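Side-chain contacts in DUF4973 domain-containing protein (PDB 4QNI), which is of unknown function but is probably an auxiliary nutrient-binding protein of two domains: residues G173-T178 / R285-N290; P194-E199 / D293-Y298; S204-Y209 / I216-G221; Y233-A238 / E255-E260; N297-P300 / T304-R307. All coordinates share one frame; numbering follows the deposited sequence.

Contact 1. Residues G173-T178 / R285-N290; sequences GDYSGT and RYVIIN. With EDO (1,2-ethanediol), chain F.
Tyr175 places CG opposite its own carbonyl carbon (chi1 -82°). Ile289 does the same with CG1 (chi1 -51°), and a chi2 of 164° then stretches its chain out to CD1. These settings bring the far end of the phenol against the tip of the isoleucine. The backbones stay well apart, with the nearest CA atoms, those of Tyr175 and Val287, separated by 8.7 Å. Tyr175 spans that gap. The two side chains meet at about a right angle: Ile289 CD1 lies 3.8 Å from Tyr175 CE2 and approaches the ring obliquely. The same methyl is 3.7 Å from Tyr175 OH. Val287 adds CG1, also 3.7 Å from Tyr175 OH, so two aliphatic groups pack against the hydroxyl. All three residues are buried and the contact is van der Waals in nature. The hydroxyl is satisfied elsewhere, by the carbonyl O of Tyr171, and this bond helps to fix the far end of the phenol.

The other methyl of Val287, CG2, is 3.6 Å from O1 of an ethanediol, probably from the crystallisation liquor. Arg285 NH2 gives O2 of that diol a hydrogen bond of 3.0 Å, with O2 at the guanidinium edge and in its plane. Arg285 is also paired with Glu283 and Glu327.

Both segments belong to one antiparallel sheet. Tyr175 points from strand 173-176, at one edge of the sheet within the chain, across to strand 282-298. Phe239 of strand 234-240 touches both Tyr175 and Ile289, while Leu314 and Leu316 of strand 306-321 pack on Tyr175.

Contact 2. Residues P194-E199 / D293-Y298; sequences PIETAE and DYYFNY. With EDO (1,2-ethanediol), chain E.
Tyr295 extends its phenol to the short strand 194-196 and meets Pro194 and Glu196 there. Both partners gather at its hydroxyl end. Pro194 CG packs against Tyr295 OH at 3.6 Å, a van der Waals contact, and the two side chains cross at about a right angle. The polar link is loose by comparison. Tyr295 OH gives Glu196 OE2 only a weak hydrogen bond, long at 3.5 Å. Glu196 sets CG anti to its carbonyl carbon (chi1 -73°) and runs extended beyond it, which takes the carboxylate to the phenol. OE2 comes in at the ring edge, near the ring plane, but the carboxylate itself is turned 83° from the ring. All three residues are partly exposed at the surface. The preceding residue, Tyr294, is buried. Its OH shares a 2.6 Å hydrogen bond with O1 of an ethanediol and also bonds Gly221 N.

The stronger partner of Glu196 OE2 is His309 ND1. Asp293 OD1 bonds His309 NE2, and the Tyr295 ring stacks on the imidazole. With a carboxylate at each nitrogen, His309 is probably biased toward its protonated, cationic form. The weak phenol bond then appears secondary to the pairing of Glu196 with His309.

Contact 3. Residues S204-Y209 / I216-G221; sequences SSIRGY and IFTYAG. With EDO (1,2-ethanediol), chain E; EDO (1,2-ethanediol), chain D.
Tyr209 and Phe217 form an antiparallel hydrogen-bonded pair in the hairpin of strands 205-210 and 215-219. Tyr209 N donates to Phe217 O at 2.8 Å, and Phe217 N donates to Tyr209 O, also at 2.8 Å. Two residues along each strand, a water bridges the backbones: it donates to Arg207 O at 2.7 Å and accepts from Tyr219 N at 3.0 Å. Thr218 OG1 donates to Tyr219 O at 3.1 Å, from above the carbonyl plane. It also takes a weak bond from an ethanediol O1.

Tyr209, Phe217 and Tyr219 form an aromatic cluster. Phe217 holds CG between its backbone N and carbonyl carbon (chi1 80°), which lays its ring against Tyr209. The two rings are nearly parallel, 16° apart, but displaced sidelong with little ring-on-ring contact. Tyr209 CB instead lies over the Phe217 face, 3.9 Å from the ring centroid. Tyr219 brings CE2 to 3.5 Å from Tyr209 OH. That hydroxyl is bonded to Glu225 OE2, which also pairs with Arg207 NH1. Arg207 CG lies over the rim of one face of the Tyr209 ring. Cutting Tyr209 back to an alanine is likely to leave a gap beside Phe217 and Tyr219 and Glu225 short of one partner.

On one side the hairpin pairs with strand 173-176, where Asp174 forms a salt bridge with Arg207 NE. On the other, strand 234-240 bonds Ile216 and Thr218.

Contact 4. Residues Y233-A238 / E255-E260; sequences YKIKFA and EEIGFE. With EDO (1,2-ethanediol), chain G.
Ile257 and Tyr233 meet at a slant, with neither the face nor the edge of the phenol squarely presented. The branch that touches is Ile257 CG2, 3.7 Å from Tyr233 CE1 and 3.9 Å from Tyr233 CD1. Ile257 holds CG1 between its backbone N and carbonyl carbon (chi1 68°), which leaves CG2 for the ring. CD1 of the same residue reaches further along and is 4.2 Å from Ile235 CD1. Ile235 also packs on Phe259. Its CD1 lies 3.7 Å from both CD1 and CE1 of Phe259, and the side chains again cross at a slant.

Strand 234-240 lies within the large antiparallel sheet of the C-terminal domain. Residues 255-260 form the loop that links two later strands, 244-250 and 260-275. The loop thus folds its apolar side chains back onto Tyr233, at the strand's start, and onto Ile235. The polar end of Tyr233 is engaged elsewhere: its OH is hydrogen-bonded to Ile299 N, and its ring meets that of Tyr298. The Phe259 ring meets that of Tyr294. Lys234 points away from the loop. Its NZ bonds an ethanediol O1 at 2.9 Å and pairs with Asp131.

Contact 5. Residues N297-P300 / T304-R307; sequences NYIP and TIIR
The Asn297 amide is held between two partners, Ile305 and Arg307. They meet at the end of the beta hairpin formed by strands 282-298 and 306-321. Ile305 CG2 lies over one amide face, 3.5 Å from Asn297 CG. From the other side Arg307 NH1 donates to Asn297 OD1 at 2.8 Å. The bond is fairly straight, 158° at the hydrogen, but NH1 stands well above the amide plane and not on a lone pair. For the guanidinium, OD1 is an edge partner close to its plane, and the two flat groups are turned 59° apart. The Tyr298 ring meets Ile306 CD1 only loosely, at its edge.

Asn297 and Arg307 are a non-hydrogen-bonded antiparallel pair. Tyr298 and Ile306 are the hydrogen-bonded pair beside it, each N to the other's O at 2.9 Å. Arg307 puts CG anti to its backbone N (chi1 -174°) and runs extended to NE, which carries NH1 to the amide. NH1 also bonds Gly258 O. With a leucine in place of Asn297, Arg307 NH1 would probably lose this acceptor and the Ile305 methyl its flat amide partner.

Toward the turn, Ile299 CG1 and Ile305 CD1 touch at 3.7 Å, side by side. Pro280 of a second subunit packs on Tyr298, Pro300 and Ile306. Pro300 CG rests 3.7 Å from Ile306 CD1.

In the fold
All five contacts belong to one antiparallel sheet and its loops. Contacts 1 and 3 have centres 10 Å apart and lie on neighbouring strands, 173-176 and 205-210, joined by the Asp174-Arg207 salt bridge. Contact 3 leads into contact 4, their centres about 12 Å apart, by backbone pairing of strands 215-219 and 234-240. Contact 4 in turn joins contact 5 through Ile257 O to Asn297 N, with centres about 13 Å apart. Contacts 2 and 5 share Asn297 and Tyr298. Contacts 1 and 5 are far apart, their nearest atoms about 17 Å from each other, yet both use strand 282-298. One ethanediol touches both contact 2 and contact 3; no natural ligand is identified there.

Contact 1. Residues G173-T178 / R285-N290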
# COMPACT_ATOMS: atom_id res chain seq x y z
N GLY A 173 24.16 4.98 18.71
CA GLY A 173 23.13 5.02 17.70
C GLY A 173 23.63 4.32 16.47
O GLY A 173 24.63 3.59 16.51
N ASP A 174 22.95 4.59 15.34
CA ASP A 174 23.27 4.00 14.06
C ASP A 174 24.18 4.94 13.29
O ASP A 174 23.76 5.97 12.74
CB ASP A 174 21.99 3.60 13.27
CG ASP A 174 21.15 2.51 13.95
OD1 ASP A 174 21.62 1.92 14.95
OD2 ASP A 174 20.03 2.25 13.50
N TYR A 175 25.44 4.57 13.30
CA TYR A 175 26.48 5.30 12.58
C TYR A 175 26.36 5.05 11.11
O TYR A 175 25.90 3.98 10.71
CB TYR A 175 27.86 4.81 13.05
CG TYR A 175 28.36 5.42 14.33
CD1 TYR A 175 27.93 4.93 15.57
CD2 TYR A 175 29.35 6.39 14.33
CE1 TYR A 175 28.43 5.45 16.77
CE2 TYR A 175 29.89 6.88 15.51
CZ TYR A 175 29.39 6.45 16.73
OH TYR A 175 29.87 7.04 17.87
N SER A 176 26.83 5.97 10.30
CA SER A 176 26.94 5.72 8.87
C SER A 176 28.19 4.87 8.71
O SER A 176 29.19 5.16 9.36
CB SER A 176 27.08 7.03 8.10
OG SER A 176 27.53 6.78 6.78
N GLY A 177 28.13 3.83 7.89
CA GLY A 177 29.29 2.99 7.60
C GLY A 177 29.95 3.34 6.27
O GLY A 177 30.87 2.65 5.83
N THR A 178 29.50 4.40 5.63
CA THR A 178 29.98 4.90 4.32
C THR A 178 31.53 5.11 4.28
O THR A 178 32.14 4.85 3.24
CB THR A 178 29.19 6.17 4.00
OG1 THR A 178 27.85 5.77 3.64
CG2 THR A 178 29.78 6.99 2.88
N ARG A 285 23.88 17.13 15.28
CA ARG A 285 25.07 16.88 16.10
C ARG A 285 25.76 15.69 15.51
O ARG A 285 25.11 14.71 15.12
CB ARG A 285 24.75 16.68 17.59
CG ARG A 285 24.24 17.95 18.26
CD ARG A 285 25.07 18.36 19.46
NE ARG A 285 24.52 17.84 20.71
CZ ARG A 285 23.64 18.49 21.48
NH1 ARG A 285 23.22 19.70 21.14
NH2 ARG A 285 23.20 17.94 22.60
N TYR A 286 27.07 15.78 15.40
CA TYR A 286 27.86 14.72 14.80
C TYR A 286 28.90 14.18 15.72
O TYR A 286 29.54 14.94 16.44
CB TYR A 286 28.55 15.25 13.53
CG TYR A 286 27.58 15.78 12.50
CD1 TYR A 286 26.82 14.91 11.72
CD2 TYR A 286 27.42 17.15 12.30
CE1 TYR A 286 25.95 15.39 10.74
CE2 TYR A 286 26.53 17.64 11.34
CZ TYR A 286 25.80 16.75 10.56
OH TYR A 286 24.93 17.21 9.61
N VAL A 287 29.09 12.86 15.69
CA VAL A 287 30.19 12.22 16.39
C VAL A 287 31.05 11.66 15.28
O VAL A 287 30.58 10.80 14.54
CB VAL A 287 29.79 11.17 17.46
CG1 VAL A 287 31.04 10.54 18.09
CG2 VAL A 287 28.90 11.79 18.53
N ILE A 288 32.27 12.18 15.09
CA ILE A 288 33.13 11.67 14.03
C ILE A 288 34.27 10.86 14.64
O ILE A 288 35.02 11.40 15.45
CB ILE A 288 33.65 12.83 13.15
CG1 ILE A 288 32.45 13.52 12.43
CG2 ILE A 288 34.74 12.38 12.15
CD1 ILE A 288 32.78 14.79 11.75
N ILE A 289 34.43 9.59 14.27
CA ILE A 289 35.55 8.78 14.79
C ILE A 289 36.50 8.55 13.65
O ILE A 289 36.12 7.95 12.65
CB ILE A 289 35.14 7.44 15.49
CG1 ILE A 289 34.04 7.65 16.56
CG2 ILE A 289 36.37 6.69 16.08
CD1 ILE A 289 33.34 6.32 16.97
N ASN A 290 37.73 9.02 13.77
CA ASN A 290 38.73 8.90 12.72
C ASN A 290 39.75 7.84 13.03
O ASN A 290 39.99 7.52 14.19
CB ASN A 290 39.45 10.23 12.51
CG ASN A 290 38.58 11.31 11.93
OD1 ASN A 290 38.39 12.37 12.53
ND2 ASN A 290 38.04 11.07 10.76
C1 EDO F . 26.02 14.10 21.28
O1 EDO F . 26.10 13.48 20.00
C2 EDO F . 24.56 14.55 21.54
O2 EDO F . 24.46 15.20 22.81

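Contact 2. Residues P194-E199 / D293-Y298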
# COMPACT_ATOMS: atom_id res chain seq x y z
N PRO A 194 50.39 -7.13 4.73
CA PRO A 194 49.27 -7.90 4.18
C PRO A 194 48.88 -7.52 2.76
O PRO A 194 48.88 -6.34 2.40
CB PRO A 194 48.11 -7.58 5.14
CG PRO A 194 48.72 -6.89 6.31
CD PRO A 194 49.92 -6.19 5.77
N ILE A 195 48.55 -8.54 1.96
CA ILE A 195 48.00 -8.39 0.61
C ILE A 195 46.51 -8.43 0.85
O ILE A 195 46.01 -9.35 1.49
CB ILE A 195 48.49 -9.45 -0.42
CG1 ILE A 195 50.03 -9.56 -0.44
CG2 ILE A 195 47.91 -9.17 -1.82
CD1 ILE A 195 50.57 -10.95 -0.85
N GLU A 196 45.82 -7.40 0.39
CA GLU A 196 44.40 -7.24 0.60
C GLU A 196 43.64 -7.13 -0.66
O GLU A 196 44.18 -6.65 -1.66
CB GLU A 196 44.13 -5.97 1.41
CG GLU A 196 44.51 -6.09 2.86
CD GLU A 196 44.54 -4.75 3.55
OE1 GLU A 196 43.69 -3.89 3.23
OE2 GLU A 196 45.42 -4.57 4.42
N THR A 197 42.36 -7.47 -0.60
CA THR A 197 41.46 -7.32 -1.73
C THR A 197 41.30 -5.86 -2.04
O THR A 197 41.35 -5.01 -1.14
CB THR A 197 40.12 -7.98 -1.47
OG1 THR A 197 39.53 -7.38 -0.31
CG2 THR A 197 40.24 -9.47 -1.31
N ALA A 198 41.18 -5.57 -3.33
CA ALA A 198 40.98 -4.23 -3.81
C ALA A 198 39.55 -3.76 -3.46
O ALA A 198 39.40 -2.71 -2.82
CB ALA A 198 41.21 -4.20 -5.30
N GLU A 199 38.53 -4.57 -3.81
CA GLU A 199 37.13 -4.26 -3.56
C GLU A 199 36.82 -4.33 -2.07
O GLU A 199 37.45 -5.09 -1.33
CB GLU A 199 36.20 -5.20 -4.34
N ASP A 293 41.23 1.45 12.55
CA ASP A 293 42.07 0.57 11.77
C ASP A 293 42.34 -0.71 12.57
O ASP A 293 43.13 -0.71 13.51
CB ASP A 293 43.41 1.30 11.40
CG ASP A 293 44.21 0.63 10.31
OD1 ASP A 293 44.00 -0.59 10.08
OD2 ASP A 293 45.11 1.27 9.76
N TYR A 294 41.67 -1.79 12.20
CA TYR A 294 41.87 -3.08 12.86
C TYR A 294 41.62 -4.26 11.91
O TYR A 294 41.03 -4.13 10.82
CB TYR A 294 41.02 -3.21 14.15
CG TYR A 294 39.53 -3.29 13.94
CD1 TYR A 294 38.90 -4.52 13.69
CD2 TYR A 294 38.72 -2.17 14.07
CE1 TYR A 294 37.52 -4.60 13.51
CE2 TYR A 294 37.34 -2.24 13.87
CZ TYR A 294 36.74 -3.46 13.62
OH TYR A 294 35.39 -3.54 13.45
N TYR A 295 42.10 -5.42 12.37
CA TYR A 295 42.01 -6.71 11.71
C TYR A 295 41.33 -7.74 12.62
O TYR A 295 41.57 -7.74 13.82
CB TYR A 295 43.40 -7.22 11.39
CG TYR A 295 44.18 -6.40 10.40
CD1 TYR A 295 44.98 -5.34 10.81
CD2 TYR A 295 44.25 -6.79 9.06
CE1 TYR A 295 45.75 -4.62 9.90
CE2 TYR A 295 45.04 -6.10 8.15
CZ TYR A 295 45.78 -5.00 8.57
OH TYR A 295 46.56 -4.32 7.68
N PHE A 296 40.56 -8.67 12.04
CA PHE A 296 39.96 -9.78 12.80
C PHE A 296 39.65 -10.93 11.86
O PHE A 296 39.51 -10.73 10.66
CB PHE A 296 38.69 -9.33 13.57
CG PHE A 296 37.44 -9.23 12.74
CD1 PHE A 296 37.20 -8.12 11.95
CD2 PHE A 296 36.50 -10.27 12.74
CE1 PHE A 296 36.04 -8.03 11.17
CE2 PHE A 296 35.35 -10.18 11.96
CZ PHE A 296 35.12 -9.06 11.19
N ASN A 297 39.46 -12.13 12.44
CA ASN A 297 39.09 -13.33 11.70
C ASN A 297 37.62 -13.66 11.87
O ASN A 297 37.16 -13.83 13.00
CB ASN A 297 39.93 -14.54 12.15
CG ASN A 297 41.42 -14.42 11.94
OD1 ASN A 297 41.89 -13.91 10.92
ND2 ASN A 297 42.19 -14.96 12.86
N TYR A 298 36.88 -13.73 10.77
CA TYR A 298 35.51 -14.18 10.81
C TYR A 298 35.55 -15.68 10.49
O TYR A 298 36.27 -16.08 9.57
CB TYR A 298 34.58 -13.39 9.88
CG TYR A 298 33.16 -13.92 9.93
CD1 TYR A 298 32.41 -13.82 11.09
CD2 TYR A 298 32.62 -14.62 8.85
CE1 TYR A 298 31.14 -14.41 11.19
CE2 TYR A 298 31.33 -15.17 8.93
CZ TYR A 298 30.61 -15.07 10.10
OH TYR A 298 29.35 -15.63 10.19
C1 EDO E . 33.02 -0.61 13.31
O1 EDO E . 34.06 -1.40 13.86
C2 EDO E . 33.17 -0.51 11.81
O2 EDO E . 32.89 -1.76 11.20

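Contact 3. Residues S204-Y209 / I216-G221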
# COMPACT_ATOMS: atom_id res chain seq x y z
N SER A 204 26.35 0.11 5.10
CA SER A 204 25.88 1.51 5.11
C SER A 204 25.52 2.01 6.52
O SER A 204 25.62 3.20 6.79
CB SER A 204 24.69 1.69 4.17
OG SER A 204 23.53 1.04 4.69
N SER A 205 25.07 1.10 7.40
CA SER A 205 24.67 1.42 8.76
C SER A 205 25.38 0.51 9.77
O SER A 205 25.39 -0.71 9.61
CB SER A 205 23.15 1.30 8.90
OG SER A 205 22.76 1.54 10.24
N ILE A 206 26.01 1.11 10.79
CA ILE A 206 26.74 0.39 11.83
C ILE A 206 26.17 0.83 13.16
O ILE A 206 26.29 2.01 13.51
CB ILE A 206 28.28 0.60 11.73
CG1 ILE A 206 28.83 0.07 10.38
CG2 ILE A 206 29.01 -0.04 12.94
CD1 ILE A 206 30.16 0.60 10.03
N ARG A 207 25.57 -0.10 13.88
CA ARG A 207 24.96 0.22 15.16
C ARG A 207 26.01 0.22 16.27
O ARG A 207 26.73 -0.78 16.45
CB ARG A 207 23.82 -0.78 15.47
CG ARG A 207 23.05 -0.43 16.75
CD ARG A 207 21.71 -1.12 16.77
NE ARG A 207 20.83 -0.49 15.80
CZ ARG A 207 19.73 -1.05 15.32
NH1 ARG A 207 19.39 -2.28 15.69
NH2 ARG A 207 18.98 -0.40 14.45
N GLY A 208 26.05 1.33 17.01
CA GLY A 208 26.92 1.55 18.16
C GLY A 208 26.07 1.38 19.39
O GLY A 208 25.16 2.17 19.61
N TYR A 209 26.29 0.30 20.15
CA TYR A 209 25.51 -0.02 21.35
C TYR A 209 26.15 0.49 22.60
O TYR A 209 27.36 0.36 22.75
CB TYR A 209 25.38 -1.55 21.48
CG TYR A 209 24.79 -2.23 20.29
CD1 TYR A 209 25.58 -2.63 19.21
CD2 TYR A 209 23.43 -2.52 20.23
CE1 TYR A 209 25.04 -3.29 18.11
CE2 TYR A 209 22.88 -3.23 19.17
CZ TYR A 209 23.69 -3.61 18.11
OH TYR A 209 23.13 -4.24 17.04
N ILE A 216 30.92 2.35 23.95
CA ILE A 216 29.97 1.65 23.09
C ILE A 216 30.65 0.39 22.61
O ILE A 216 31.87 0.21 22.83
CB ILE A 216 29.50 2.56 21.87
CG1 ILE A 216 30.66 2.92 20.91
CG2 ILE A 216 28.73 3.81 22.33
CD1 ILE A 216 30.19 3.53 19.50
N PHE A 217 29.91 -0.44 21.88
CA PHE A 217 30.53 -1.49 21.10
C PHE A 217 29.84 -1.52 19.71
O PHE A 217 28.71 -1.05 19.55
CB PHE A 217 30.59 -2.89 21.78
CG PHE A 217 29.30 -3.68 21.72
CD1 PHE A 217 28.97 -4.41 20.58
CD2 PHE A 217 28.41 -3.68 22.79
CE1 PHE A 217 27.77 -5.10 20.51
CE2 PHE A 217 27.21 -4.36 22.72
CZ PHE A 217 26.90 -5.07 21.58
N THR A 218 30.57 -2.03 18.72
CA THR A 218 30.01 -2.34 17.40
C THR A 218 30.31 -3.83 17.19
O THR A 218 31.23 -4.36 17.84
CB THR A 218 30.60 -1.48 16.25
OG1 THR A 218 31.90 -1.98 15.92
CG2 THR A 218 30.59 0.06 16.50
N TYR A 219 29.61 -4.49 16.30
CA TYR A 219 30.07 -5.81 15.91
C TYR A 219 31.27 -5.61 14.94
O TYR A 219 31.37 -4.56 14.31
CB TYR A 219 28.96 -6.66 15.28
CG TYR A 219 27.89 -7.01 16.29
CD1 TYR A 219 28.15 -7.89 17.34
CD2 TYR A 219 26.63 -6.43 16.22
CE1 TYR A 219 27.20 -8.14 18.32
CE2 TYR A 219 25.66 -6.71 17.17
CZ TYR A 219 25.95 -7.56 18.22
OH TYR A 219 24.99 -7.86 19.15
N ALA A 220 32.20 -6.58 14.90
CA ALA A 220 33.38 -6.51 14.05
C ALA A 220 33.00 -6.50 12.57
O ALA A 220 32.18 -7.31 12.13
CB ALA A 220 34.31 -7.68 14.35
N GLY A 221 33.54 -5.53 11.84
CA GLY A 221 33.28 -5.33 10.42
C GLY A 221 31.86 -5.49 9.92
O GLY A 221 30.97 -4.70 10.24
C1 EDO E . 33.02 -0.61 13.31
O1 EDO E . 34.06 -1.40 13.86
C2 EDO E . 33.17 -0.51 11.81
O2 EDO E . 32.89 -1.76 11.20
C1 EDO D . 21.41 -3.25 12.96
O1 EDO D . 22.69 -3.85 13.25
C2 EDO D . 21.43 -2.34 11.68
O2 EDO D . 22.06 -1.07 11.90
O HOH W 1 27.31 -3.03 15.15

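Contact 4. Residues Y233-A238 / E255-E260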
# COMPACT_ATOMS: atom_id res chain seq x y z
N TYR A 233 32.04 -11.46 18.16
CA TYR A 233 32.65 -10.34 17.41
C TYR A 233 32.33 -8.91 17.95
O TYR A 233 32.13 -8.00 17.14
CB TYR A 233 32.20 -10.47 15.94
CG TYR A 233 32.57 -11.82 15.36
CD1 TYR A 233 33.88 -12.10 14.96
CD2 TYR A 233 31.62 -12.84 15.25
CE1 TYR A 233 34.23 -13.34 14.46
CE2 TYR A 233 31.97 -14.09 14.75
CZ TYR A 233 33.27 -14.34 14.36
OH TYR A 233 33.63 -15.57 13.87
N LYS A 234 32.41 -8.69 19.28
CA LYS A 234 32.18 -7.34 19.83
C LYS A 234 33.46 -6.50 19.91
O LYS A 234 34.44 -6.90 20.56
CB LYS A 234 31.51 -7.39 21.22
CG LYS A 234 30.13 -8.04 21.18
CD LYS A 234 29.70 -8.51 22.55
CE LYS A 234 29.09 -7.42 23.38
NZ LYS A 234 28.93 -7.87 24.77
N ILE A 235 33.44 -5.32 19.27
CA ILE A 235 34.57 -4.39 19.26
C ILE A 235 34.18 -3.17 20.12
O ILE A 235 33.27 -2.43 19.77
CB ILE A 235 34.97 -3.99 17.80
CG1 ILE A 235 35.21 -5.22 16.88
CG2 ILE A 235 36.16 -3.02 17.80
CD1 ILE A 235 36.23 -6.38 17.39
N LYS A 236 34.89 -2.97 21.24
CA LYS A 236 34.64 -1.90 22.20
C LYS A 236 35.28 -0.61 21.79
O LYS A 236 36.44 -0.62 21.36
CB LYS A 236 35.14 -2.28 23.59
CG LYS A 236 34.33 -3.38 24.28
CD LYS A 236 35.02 -3.92 25.55
CE LYS A 236 35.13 -2.93 26.70
NZ LYS A 236 36.03 -3.43 27.79
N PHE A 237 34.53 0.51 21.93
CA PHE A 237 35.00 1.88 21.65
C PHE A 237 34.83 2.73 22.90
O PHE A 237 33.71 2.98 23.35
CB PHE A 237 34.26 2.51 20.46
CG PHE A 237 34.56 1.90 19.11
CD1 PHE A 237 33.98 0.69 18.73
CD2 PHE A 237 35.33 2.59 18.18
CE1 PHE A 237 34.25 0.14 17.46
CE2 PHE A 237 35.57 2.05 16.90
CZ PHE A 237 35.07 0.81 16.57
N ALA A 238 35.96 3.13 23.50
CA ALA A 238 35.99 3.94 24.72
C ALA A 238 36.42 5.34 24.34
O ALA A 238 37.47 5.48 23.74
CB ALA A 238 36.94 3.32 25.75
N GLU A 255 42.15 -12.88 21.25
CA GLU A 255 42.90 -14.08 20.86
C GLU A 255 42.07 -15.08 20.04
O GLU A 255 42.61 -15.73 19.15
CB GLU A 255 43.49 -14.81 22.09
CG GLU A 255 44.34 -13.94 23.01
CD GLU A 255 45.56 -13.30 22.39
OE1 GLU A 255 46.60 -13.99 22.27
OE2 GLU A 255 45.49 -12.10 22.04
N GLU A 256 40.78 -15.19 20.34
CA GLU A 256 39.87 -16.10 19.66
C GLU A 256 39.63 -15.70 18.19
O GLU A 256 39.65 -16.57 17.31
CB GLU A 256 38.54 -16.16 20.43
CG GLU A 256 37.58 -17.22 19.90
CD GLU A 256 36.26 -17.34 20.63
OE1 GLU A 256 35.90 -16.42 21.41
OE2 GLU A 256 35.57 -18.37 20.42
N ILE A 257 39.42 -14.39 17.92
CA ILE A 257 39.08 -13.90 16.59
C ILE A 257 40.29 -13.23 15.91
O ILE A 257 40.14 -12.55 14.88
CB ILE A 257 37.82 -12.99 16.67
CG1 ILE A 257 38.07 -11.66 17.42
CG2 ILE A 257 36.62 -13.75 17.27
CD1 ILE A 257 36.97 -10.53 17.06
N GLY A 258 41.48 -13.47 16.45
CA GLY A 258 42.74 -12.94 15.93
C GLY A 258 42.73 -11.44 15.72
O GLY A 258 43.20 -10.96 14.69
N PHE A 259 42.11 -10.72 16.67
CA PHE A 259 41.96 -9.27 16.66
C PHE A 259 43.33 -8.63 16.76
O PHE A 259 44.18 -9.10 17.51
CB PHE A 259 41.03 -8.79 17.79
CG PHE A 259 40.83 -7.30 17.87
CD1 PHE A 259 39.90 -6.66 17.05
CD2 PHE A 259 41.57 -6.52 18.76
CE1 PHE A 259 39.72 -5.27 17.12
CE2 PHE A 259 41.37 -5.14 18.84
CZ PHE A 259 40.45 -4.53 18.02
N GLU A 260 43.55 -7.60 15.93
CA GLU A 260 44.81 -6.88 15.85
C GLU A 260 44.55 -5.43 15.48
O GLU A 260 43.91 -5.15 14.47
CB GLU A 260 45.75 -7.52 14.81
CG GLU A 260 46.64 -8.62 15.36
CD GLU A 260 47.97 -8.18 15.95
OE1 GLU A 260 48.76 -7.52 15.22
OE2 GLU A 260 48.26 -8.55 17.11
C1 EDO G . 29.58 -5.47 27.07
O1 EDO G . 28.45 -5.36 26.21
C2 EDO G . 29.15 -5.32 28.55
O2 EDO G . 28.62 -6.55 29.02

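Contact 5. Residues N297-P300 / T304-R307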
# COMPACT_ATOMS: atom_id res chain seq x y z
N ASN A 297 39.46 -12.13 12.44
CA ASN A 297 39.09 -13.33 11.70
C ASN A 297 37.62 -13.66 11.87
O ASN A 297 37.16 -13.83 13.00
CB ASN A 297 39.93 -14.54 12.15
CG ASN A 297 41.42 -14.42 11.94
OD1 ASN A 297 41.89 -13.91 10.92
ND2 ASN A 297 42.19 -14.96 12.86
N TYR A 298 36.88 -13.73 10.77
CA TYR A 298 35.51 -14.18 10.81
C TYR A 298 35.55 -15.68 10.49
O TYR A 298 36.27 -16.08 9.57
CB TYR A 298 34.58 -13.39 9.88
CG TYR A 298 33.16 -13.92 9.93
CD1 TYR A 298 32.41 -13.82 11.09
CD2 TYR A 298 32.62 -14.62 8.85
CE1 TYR A 298 31.14 -14.41 11.19
CE2 TYR A 298 31.33 -15.17 8.93
CZ TYR A 298 30.61 -15.07 10.10
OH TYR A 298 29.35 -15.63 10.19
N ILE A 299 34.84 -16.51 11.30
CA ILE A 299 34.81 -17.96 11.15
C ILE A 299 33.36 -18.39 10.86
O ILE A 299 32.56 -18.51 11.79
CB ILE A 299 35.46 -18.69 12.39
CG1 ILE A 299 36.89 -18.16 12.71
CG2 ILE A 299 35.51 -20.20 12.19
CD1 ILE A 299 36.94 -17.18 13.90
N PRO A 300 32.98 -18.52 9.56
CA PRO A 300 31.59 -18.93 9.24
C PRO A 300 31.33 -20.37 9.71
O PRO A 300 30.35 -20.63 10.42
CB PRO A 300 31.53 -18.82 7.71
CG PRO A 300 32.81 -18.18 7.28
CD PRO A 300 33.80 -18.39 8.35
N THR A 304 37.26 -22.62 8.30
CA THR A 304 37.15 -21.52 7.35
C THR A 304 37.42 -20.23 8.10
O THR A 304 36.66 -19.87 9.01
CB THR A 304 35.78 -21.50 6.64
OG1 THR A 304 35.58 -22.74 5.97
CG2 THR A 304 35.65 -20.35 5.63
N ILE A 305 38.52 -19.56 7.75
CA ILE A 305 38.96 -18.30 8.36
C ILE A 305 39.07 -17.22 7.27
O ILE A 305 39.88 -17.35 6.34
CB ILE A 305 40.32 -18.45 9.14
CG1 ILE A 305 40.53 -19.80 9.91
CG2 ILE A 305 40.66 -17.24 9.98
CD1 ILE A 305 39.53 -20.20 11.08
N ILE A 306 38.25 -16.15 7.40
CA ILE A 306 38.24 -14.98 6.52
C ILE A 306 38.74 -13.79 7.33
O ILE A 306 37.99 -13.25 8.15
CB ILE A 306 36.86 -14.69 5.88
CG1 ILE A 306 36.21 -15.96 5.30
CG2 ILE A 306 36.98 -13.57 4.83
CD1 ILE A 306 34.75 -15.85 5.12
N ARG A 307 40.00 -13.41 7.12
CA ARG A 307 40.63 -12.30 7.83
C ARG A 307 40.27 -10.96 7.18
O ARG A 307 40.63 -10.69 6.03
CB ARG A 307 42.14 -12.48 7.91
CG ARG A 307 42.80 -11.42 8.78
CD ARG A 307 44.09 -11.94 9.36
NE ARG A 307 44.66 -11.04 10.35
CZ ARG A 307 44.29 -10.97 11.63
NH1 ARG A 307 43.31 -11.74 12.08
NH2 ARG A 307 44.90 -10.14 12.46